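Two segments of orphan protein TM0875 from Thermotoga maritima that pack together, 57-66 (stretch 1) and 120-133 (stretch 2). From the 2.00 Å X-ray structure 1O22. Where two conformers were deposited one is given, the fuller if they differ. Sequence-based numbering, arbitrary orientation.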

# COMPACT_ATOMS: atom_id res chain seq x y z
N GLY A 57 -15.26 7.71 -1.13
CA GLY A 57 -14.04 6.99 -0.93
C GLY A 57 -13.29 7.37 0.32
O GLY A 57 -13.64 8.30 1.03
N ARG A 58 -12.23 6.62 0.56
CA ARG A 58 -11.32 6.85 1.69
C ARG A 58 -9.87 6.82 1.20
O ARG A 58 -9.46 5.90 0.48
CB ARG A 58 -11.50 5.77 2.73
CG ARG A 58 -10.62 5.93 3.97
CD ARG A 58 -10.99 4.95 5.08
NE ARG A 58 -10.67 3.60 4.69
CZ ARG A 58 -10.72 2.55 5.50
NH1 ARG A 58 -11.07 2.68 6.78
NH2 ARG A 58 -10.40 1.34 5.03
N ILE A 59 -9.13 7.88 1.54
CA ILE A 59 -7.72 7.95 1.24
C ILE A 59 -6.90 8.32 2.48
O ILE A 59 -7.43 8.83 3.47
CB ILE A 59 -7.47 8.91 0.04
CG1 ILE A 59 -7.88 10.32 0.35
CG2 ILE A 59 -8.23 8.44 -1.19
CD1 ILE A 59 -7.51 11.27 -0.72
N PHE A 60 -5.62 7.99 2.44
CA PHE A 60 -4.70 8.24 3.54
C PHE A 60 -3.59 9.19 3.03
O PHE A 60 -3.11 9.03 1.92
CB PHE A 60 -4.12 6.93 4.06
CG PHE A 60 -5.19 5.97 4.55
CD1 PHE A 60 -5.74 6.11 5.81
CD2 PHE A 60 -5.68 5.00 3.71
CE1 PHE A 60 -6.72 5.26 6.25
CE2 PHE A 60 -6.66 4.11 4.14
CZ PHE A 60 -7.19 4.25 5.40
N LEU A 61 -3.27 10.20 3.82
CA LEU A 61 -2.30 11.21 3.44
C LEU A 61 -1.24 11.40 4.55
O LEU A 61 -1.57 11.51 5.74
CB LEU A 61 -3.03 12.51 3.18
CG LEU A 61 -2.25 13.79 2.90
CD1 LEU A 61 -1.56 13.65 1.53
CD2 LEU A 61 -3.18 15.00 2.90
N LYS A 62 0.02 11.39 4.16
CA LYS A 62 1.07 11.80 5.07
C LYS A 62 1.76 13.03 4.49
O LYS A 62 2.11 13.09 3.31
CB LYS A 62 2.03 10.64 5.29
CG LYS A 62 3.36 10.98 6.00
CD LYS A 62 3.29 11.07 7.53
CE LYS A 62 4.66 11.48 8.12
N ILE A 63 1.95 14.03 5.34
CA ILE A 63 2.61 15.27 4.95
C ILE A 63 3.99 15.33 5.58
O ILE A 63 4.13 15.21 6.77
CB ILE A 63 1.77 16.45 5.42
CG1 ILE A 63 0.31 16.29 4.94
CG2 ILE A 63 2.38 17.76 4.93
CD1 ILE A 63 -0.64 17.31 5.57
N SER A 64 5.02 15.52 4.75
CA SER A 64 6.37 15.75 5.22
C SER A 64 6.83 17.12 4.79
O SER A 64 6.70 17.49 3.62
CB SER A 64 7.29 14.69 4.62
OG SER A 64 6.94 13.41 5.10
N VAL A 65 7.38 17.88 5.71
CA VAL A 65 8.02 19.16 5.42
C VAL A 65 9.55 18.96 5.37
O VAL A 65 10.14 18.40 6.28
CB VAL A 65 7.65 20.22 6.45
CG1 VAL A 65 8.27 21.59 6.08
CG2 VAL A 65 6.14 20.35 6.51
N LEU A 66 10.17 19.40 4.29
CA LEU A 66 11.62 19.30 4.12
C LEU A 66 12.26 20.46 4.84
O LEU A 66 11.73 21.54 4.83
CB LEU A 66 11.98 19.31 2.63
CG LEU A 66 11.20 18.18 1.89
CD1 LEU A 66 10.87 18.62 0.48
CD2 LEU A 66 11.98 16.91 1.95
N LYS A 120 -1.90 3.46 -4.72
CA LYS A 120 -3.36 3.24 -4.64
C LYS A 120 -4.12 4.36 -3.90
O LYS A 120 -4.26 5.46 -4.47
CB LYS A 120 -3.74 1.85 -4.10
CG LYS A 120 -3.18 1.44 -2.77
CD LYS A 120 -1.84 0.74 -2.88
CE LYS A 120 -1.28 0.43 -1.49
NZ LYS A 120 -1.22 1.66 -0.61
N ASN A 121 -4.58 4.11 -2.68
CA ASN A 121 -5.32 5.12 -1.92
C ASN A 121 -4.47 5.81 -0.80
O ASN A 121 -4.99 6.50 0.05
CB ASN A 121 -6.71 4.61 -1.45
CG ASN A 121 -6.65 3.65 -0.29
OD1 ASN A 121 -5.72 2.87 -0.15
ND2 ASN A 121 -7.68 3.71 0.56
N TRP A 122 -3.15 5.62 -0.85
CA TRP A 122 -2.20 6.15 0.15
C TRP A 122 -1.31 7.19 -0.54
O TRP A 122 -0.70 6.89 -1.55
CB TRP A 122 -1.32 5.02 0.72
CG TRP A 122 -2.11 4.10 1.61
CD1 TRP A 122 -2.97 3.12 1.21
CD2 TRP A 122 -2.12 4.08 3.05
NE1 TRP A 122 -3.52 2.49 2.31
CE2 TRP A 122 -3.01 3.06 3.45
CE3 TRP A 122 -1.45 4.82 4.05
CZ2 TRP A 122 -3.26 2.76 4.80
CZ3 TRP A 122 -1.71 4.52 5.39
CH2 TRP A 122 -2.60 3.50 5.75
N TYR A 123 -1.24 8.39 0.02
CA TYR A 123 -0.52 9.48 -0.61
C TYR A 123 0.48 10.04 0.38
O TYR A 123 0.19 10.08 1.54
CB TYR A 123 -1.47 10.58 -1.05
CG TYR A 123 -2.37 10.17 -2.19
CD1 TYR A 123 -2.07 10.52 -3.50
CD2 TYR A 123 -3.53 9.46 -1.95
CE1 TYR A 123 -2.91 10.16 -4.54
CE2 TYR A 123 -4.37 9.10 -2.98
CZ TYR A 123 -4.06 9.44 -4.27
OH TYR A 123 -4.91 9.07 -5.31
N LYS A 124 1.63 10.46 -0.12
CA LYS A 124 2.65 11.14 0.69
C LYS A 124 3.00 12.40 -0.06
O LYS A 124 3.29 12.35 -1.25
CB LYS A 124 3.89 10.27 0.82
CG LYS A 124 3.71 8.95 1.55
CD LYS A 124 4.96 8.11 1.40
CE LYS A 124 4.99 6.92 2.34
NZ LYS A 124 6.11 6.01 1.93
N ILE A 125 2.90 13.55 0.60
CA ILE A 125 3.29 14.78 -0.00
C ILE A 125 4.48 15.37 0.70
O ILE A 125 4.67 15.18 1.89
CB ILE A 125 2.10 15.76 -0.06
CG1 ILE A 125 1.66 16.20 1.31
CG2 ILE A 125 0.91 15.11 -0.87
CD1 ILE A 125 0.70 17.39 1.23
N TYR A 126 5.30 16.04 -0.09
CA TYR A 126 6.56 16.61 0.35
C TYR A 126 6.53 18.04 -0.06
O TYR A 126 6.24 18.35 -1.22
CB TYR A 126 7.73 15.90 -0.32
CG TYR A 126 7.73 14.45 -0.02
CD1 TYR A 126 8.42 13.95 1.07
CD2 TYR A 126 7.03 13.56 -0.84
CE1 TYR A 126 8.38 12.58 1.35
CE2 TYR A 126 7.00 12.26 -0.59
CZ TYR A 126 7.69 11.75 0.51
OH TYR A 126 7.61 10.41 0.72
N VAL A 127 6.77 18.92 0.90
CA VAL A 127 6.76 20.34 0.62
C VAL A 127 7.99 20.99 1.24
O VAL A 127 8.45 20.59 2.31
CB VAL A 127 5.49 21.01 1.15
CG1 VAL A 127 4.29 20.69 0.26
CG2 VAL A 127 5.22 20.61 2.61
N PRO A 128 8.51 22.00 0.59
CA PRO A 128 9.67 22.70 1.13
C PRO A 128 9.29 23.61 2.28
O PRO A 128 8.26 24.29 2.25
CB PRO A 128 10.19 23.52 -0.06
CG PRO A 128 9.11 23.58 -1.04
CD PRO A 128 8.05 22.58 -0.68
N TYR A 129 10.13 23.61 3.29
CA TYR A 129 9.91 24.45 4.44
C TYR A 129 9.55 25.89 4.03
O TYR A 129 8.56 26.48 4.52
CB TYR A 129 11.17 24.49 5.31
CG TYR A 129 11.13 25.55 6.43
CD1 TYR A 129 10.15 25.50 7.43
CD2 TYR A 129 12.04 26.61 6.45
CE1 TYR A 129 10.08 26.47 8.44
CE2 TYR A 129 11.99 27.59 7.47
CZ TYR A 129 11.00 27.51 8.46
OH TYR A 129 10.92 28.45 9.48
N SER A 130 10.36 26.42 3.14
CA SER A 130 10.23 27.78 2.72
C SER A 130 8.83 28.11 2.12
O SER A 130 8.38 29.24 2.25
CB SER A 130 11.34 28.09 1.72
OG SER A 130 11.32 27.18 0.64
N SER A 131 8.18 27.13 1.49
CA SER A 131 6.84 27.32 0.91
C SER A 131 5.62 27.23 1.86
O SER A 131 4.54 27.71 1.55
CB SER A 131 6.63 26.33 -0.23
OG SER A 131 7.45 26.69 -1.32
N VAL A 132 5.78 26.56 3.00
CA VAL A 132 4.62 26.26 3.86
C VAL A 132 4.84 26.78 5.27
O VAL A 132 4.22 26.26 6.19
CB VAL A 132 4.35 24.75 3.93
CG1 VAL A 132 4.07 24.21 2.52
CG2 VAL A 132 5.53 24.00 4.59
N LYS A 133 5.71 27.81 5.40
CA LYS A 133 6.19 28.35 6.68
C LYS A 133 5.02 28.86 7.54
O LYS A 133 5.02 28.71 8.76
CB LYS A 133 7.22 29.50 6.47
CG LYS A 133 8.69 29.15 6.73
CD LYS A 133 9.69 30.10 6.00
CE LYS A 133 9.79 31.50 6.64
NZ LYS A 133 8.63 32.39 6.31
O HOH W 1 5.28 12.35 3.19

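The two segments lie side by side as parallel strands: their N-to-C directions differ by 20°, the axes approach to 4.7 Å, and paired CA atoms from Phe-60/Trp-122 to Leu-66/Pro-128 stay 4.7 to 5.1 Å apart.

Backbone hydrogen bonds fix this register. Phe-60, Lys-62, Ser-64 and Leu-66 turn both backbone N and O to the second stretch: Phe-60 N donates to Asn-121 O (2.9 Å) and Phe-60 O accepts from Tyr-123 N (2.7 Å), a pattern Lys-62 and Ser-64 repeat. Leu-66 N donates to Val-127 O (2.9 Å, 174°), whereas the last bond, Tyr-129 N to Leu-66 O (3.0 Å), is weak at 129°, where the second stretch leaves its strand. At the other end a side chain extends the ladder, Asn-121 ND2 donating to Arg-58 O (2.8 Å, 162°). A water bridges Ser-64 OG (2.7 Å) and Ile-125 O (3.2 Å), donating to the latter.

On the face carrying Phe-60, Trp-122, Ser-64 and Tyr-126, the Phe-60 ring and the six-membered ring of Trp-122 form an offset stack, centroids 4.1 Å apart; planes at only 21° let the rings overlap face to face, Phe-60 CD2 3.3 Å from Trp-122 CE2.

Aliphatic packing at van der Waals distance lines the opposite face: Leu-61 CD1 meets Ile-125 CG2 (3.7 Å), Ile-63 CG1 meets Ile-125 CG1 (3.9 Å), and Val-65 CG1 reaches Val-132 CG2 (3.9 Å), beyond the strand. Altogether 932 Å² is buried.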